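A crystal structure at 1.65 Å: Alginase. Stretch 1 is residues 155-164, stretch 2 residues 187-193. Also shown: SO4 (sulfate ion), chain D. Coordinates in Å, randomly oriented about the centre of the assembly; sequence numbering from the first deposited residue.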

# COMPACT_ATOMS: atom_id res chain seq x y z
N ASP A 155 1.66 -10.86 9.67
CA ASP A 155 1.32 -10.23 10.95
C ASP A 155 0.39 -9.06 10.70
O ASP A 155 0.55 -8.35 9.71
CB ASP A 155 2.56 -9.70 11.65
CG ASP A 155 3.37 -10.78 12.32
OD1 ASP A 155 2.80 -11.86 12.58
OD2 ASP A 155 4.56 -10.56 12.60
N LEU A 156 -0.56 -8.84 11.61
CA LEU A 156 -1.54 -7.76 11.45
C LEU A 156 -1.09 -6.48 12.14
O LEU A 156 -0.59 -6.51 13.26
CB LEU A 156 -2.91 -8.20 11.97
CG LEU A 156 -4.02 -7.14 11.97
CD1 LEU A 156 -4.30 -6.68 10.55
CD2 LEU A 156 -5.30 -7.68 12.62
N GLU A 157 -1.27 -5.35 11.45
CA GLU A 157 -1.01 -4.03 12.01
C GLU A 157 -2.34 -3.31 12.07
O GLU A 157 -2.88 -2.92 11.03
CB GLU A 157 -0.04 -3.23 11.12
CG GLU A 157 1.32 -3.86 10.91
CD GLU A 157 2.08 -3.18 9.78
OE1 GLU A 157 2.92 -2.30 10.06
OE2 GLU A 157 1.81 -3.54 8.62
N GLY A 158 -2.86 -3.13 13.28
CA GLY A 158 -4.19 -2.57 13.45
C GLY A 158 -5.18 -3.67 13.77
O GLY A 158 -5.82 -4.22 12.87
N ASP A 159 -5.30 -3.99 15.04
CA ASP A 159 -6.05 -5.13 15.50
C ASP A 159 -7.55 -4.96 15.37
O ASP A 159 -8.26 -5.89 15.13
CB ASP A 159 -5.70 -5.42 16.96
CG ASP A 159 -4.34 -5.94 17.12
OD1 ASP A 159 -3.99 -6.87 16.43
OD2 ASP A 159 -3.59 -5.43 17.93
N ASN A 160 -8.01 -3.74 15.54
CA ASN A 160 -9.43 -3.51 15.46
C ASN A 160 -9.86 -2.35 14.62
O ASN A 160 -9.38 -1.29 14.80
CB ASN A 160 -10.04 -3.38 16.86
CG ASN A 160 -11.55 -3.53 16.82
OD1 ASN A 160 -12.09 -4.62 16.97
ND2 ASN A 160 -12.23 -2.44 16.60
N PRO A 161 -10.79 -2.59 13.74
CA PRO A 161 -11.41 -3.91 13.61
C PRO A 161 -10.54 -4.84 12.77
O PRO A 161 -9.68 -4.38 12.02
CB PRO A 161 -12.70 -3.61 12.87
CG PRO A 161 -12.35 -2.44 12.00
CD PRO A 161 -11.40 -1.61 12.82
N ASN A 162 -10.77 -6.14 12.90
CA ASN A 162 -10.05 -7.10 12.08
C ASN A 162 -10.47 -6.94 10.62
O ASN A 162 -11.64 -6.69 10.33
CB ASN A 162 -10.29 -8.54 12.58
CG ASN A 162 -9.43 -9.56 11.85
OD1 ASN A 162 -9.78 -10.02 10.77
ND2 ASN A 162 -8.29 -9.92 12.45
N PRO A 163 -9.50 -7.06 9.70
CA PRO A 163 -9.79 -6.89 8.27
C PRO A 163 -10.75 -7.94 7.71
O PRO A 163 -11.46 -7.65 6.76
CB PRO A 163 -8.41 -7.02 7.62
CG PRO A 163 -7.47 -6.57 8.67
CD PRO A 163 -8.06 -7.09 9.96
N LEU A 164 -10.76 -9.14 8.29
CA LEU A 164 -11.60 -10.22 7.77
C LEU A 164 -13.05 -10.05 8.21
O LEU A 164 -13.42 -10.43 9.32
CB LEU A 164 -11.07 -11.59 8.23
CG LEU A 164 -11.54 -12.82 7.44
CD1 LEU A 164 -10.97 -12.80 6.03
CD2 LEU A 164 -11.14 -14.11 8.16
N TRP A 187 -1.85 6.89 9.36
CA TRP A 187 -2.50 5.80 10.05
C TRP A 187 -2.54 4.62 9.11
O TRP A 187 -2.74 4.82 7.91
CB TRP A 187 -3.93 6.17 10.40
CG TRP A 187 -4.08 6.86 11.72
CD1 TRP A 187 -3.16 6.92 12.73
CD2 TRP A 187 -5.21 7.60 12.16
NE1 TRP A 187 -3.67 7.65 13.78
CE2 TRP A 187 -4.93 8.06 13.46
CE3 TRP A 187 -6.46 7.89 11.58
CZ2 TRP A 187 -5.84 8.83 14.18
CZ3 TRP A 187 -7.36 8.64 12.31
CH2 TRP A 187 -7.04 9.10 13.60
N ARG A 188 -2.37 3.41 9.63
CA ARG A 188 -2.42 2.24 8.76
C ARG A 188 -3.32 1.12 9.27
O ARG A 188 -3.61 1.01 10.47
CB ARG A 188 -1.02 1.68 8.48
CG ARG A 188 -0.48 0.81 9.60
CD ARG A 188 0.98 0.47 9.39
NE ARG A 188 1.82 1.66 9.30
CZ ARG A 188 3.14 1.64 9.16
NH1 ARG A 188 3.80 0.49 9.09
NH2 ARG A 188 3.81 2.79 9.10
N HIS A 189 -3.76 0.30 8.32
CA HIS A 189 -4.43 -0.96 8.60
C HIS A 189 -3.86 -1.91 7.55
O HIS A 189 -4.19 -1.78 6.37
CB HIS A 189 -5.92 -0.82 8.43
CG HIS A 189 -6.72 -1.80 9.23
ND1 HIS A 189 -8.07 -1.96 9.07
CD2 HIS A 189 -6.34 -2.69 10.18
CE1 HIS A 189 -8.51 -2.89 9.90
NE2 HIS A 189 -7.48 -3.34 10.59
N GLU A 190 -3.01 -2.84 7.96
CA GLU A 190 -2.08 -3.47 7.03
C GLU A 190 -1.60 -4.84 7.51
O GLU A 190 -1.52 -5.09 8.72
CB GLU A 190 -0.89 -2.52 6.92
CG GLU A 190 0.18 -2.86 5.93
CD GLU A 190 1.24 -1.78 5.91
OE1 GLU A 190 2.11 -1.77 6.82
OE2 GLU A 190 1.19 -0.93 5.01
N TYR A 191 -1.29 -5.71 6.56
CA TYR A 191 -0.63 -6.97 6.87
C TYR A 191 0.82 -6.90 6.39
O TYR A 191 1.11 -6.27 5.38
CB TYR A 191 -1.32 -8.13 6.15
CG TYR A 191 -2.64 -8.59 6.73
CD1 TYR A 191 -2.68 -9.30 7.93
CD2 TYR A 191 -3.84 -8.33 6.08
CE1 TYR A 191 -3.88 -9.73 8.45
CE2 TYR A 191 -5.04 -8.75 6.59
CZ TYR A 191 -5.06 -9.45 7.78
OH TYR A 191 -6.26 -9.87 8.30
N LYS A 192 1.72 -7.57 7.11
CA LYS A 192 3.13 -7.59 6.72
C LYS A 192 3.72 -8.99 6.87
O LYS A 192 3.42 -9.70 7.82
CB LYS A 192 3.93 -6.60 7.56
CG LYS A 192 3.78 -6.81 9.07
CD LYS A 192 4.72 -5.92 9.87
CE LYS A 192 4.52 -6.16 11.38
NZ LYS A 192 5.46 -5.33 12.19
N VAL A 193 4.57 -9.39 5.93
CA VAL A 193 5.27 -10.66 6.09
C VAL A 193 6.05 -10.64 7.40
O VAL A 193 6.82 -9.71 7.66
CB VAL A 193 6.22 -10.94 4.91
CG1 VAL A 193 7.05 -12.20 5.15
CG2 VAL A 193 5.44 -11.04 3.59
S SO4 D . 7.59 1.94 9.29
O1 SO4 D . 8.68 1.66 10.22
O2 SO4 D . 8.15 2.13 7.95
O3 SO4 D . 6.65 0.83 9.31
O4 SO4 D . 6.92 3.17 9.70
O HOH W 1 4.89 -2.51 12.07
O HOH W 2 -6.29 -11.14 10.52

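Two strands of one chain, residues 155-157 and 187-193, lie side by side in antiparallel fashion, their N-to-C directions 158° apart and their axes approaching to 4.8 Å. The register pairs Asp155 with Lys192, Leu156 with Tyr191 and Glu157 with Glu190. The outer two are hydrogen-bonded pairs, each closed by two bonds. Asp155 N donates to Lys192 O at 2.8 Å, and Lys192 N returns a bond to Asp155 O at 3.0 Å; Glu157 N reaches Glu190 O at 2.8 Å, and Glu190 N reaches Glu157 O at 3.1 Å. Between these rings sits the non-hydrogen-bonded pair, where the CA atoms of Leu156 and Tyr191 come to 4.7 Å. There the backbone still contributes, since Tyr191 CA makes a CA-H...O contact with Asp155 O at 3.4 Å. His189 CA repeats the motif with Glu157 O at 3.5 Å.

At Gly158 the first stretch leaves the strand. Its phi/psi of 102/87 would jam a CB against the preceding carbonyl, and an ideal CB would also lie 2.8 Å from His189 CD2, a clash. Glycine therefore answers two constraints at once, one local and one across the contact. The chain then turns through a cis peptide before Pro161, and this loop brings two carbonyls to the edge of the His189 ring: Gly158 O lies 3.0 Å and Pro161 O 2.8 Å from His189 NE2. The CA-to-CB bond of His189 points away from the first stretch, yet the ring end comes back to it, so backbone oxygens of the loop gather near the ring plane.

Side chains sort by sheet face. Leu156 and Tyr191 share one, and the leucine, in its t rotamer, sets CD1 over the face of the tyrosine ring, 4.1 Å from the centroid and 24° off the normal. Pro163 extends this apolar patch, with CG 3.9 Å from Tyr191 CZ. Beyond it, water 2 links the polar ends, accepting from Asn162 ND2 at 3.0 Å and lying 2.6 Å from Tyr191 OH. Asn162 also steadies its own loop, because its OD1 receives a bond from Leu164 N at 2.8 Å.

The face carrying Asp155, Glu157, Glu190 and Lys192 is charged. Glu157 is its hub and has the largest area covered by the opposing stretch. Its OE1 accepts from Arg188 NH1 at 3.1 Å in a salt bridge, while Glu157 OE2 lies just 2.5 Å from Glu190 OE1, a spacing at which one acid group probably holds a proton. Arg188 NH1 also forms a long salt bridge to Glu190 OE1, at 3.6 Å. Lys192 is extended from chi2 onward; its NZ is linked to Glu157 OE1 through water 1, 2.9 Å from NZ and 2.8 Å from OE1. Arg188 also binds the sulfate, probably from the crystallisation liquor: NH1 donates to O3 at 2.9 Å and NH2 to O4 at 3.2 Å.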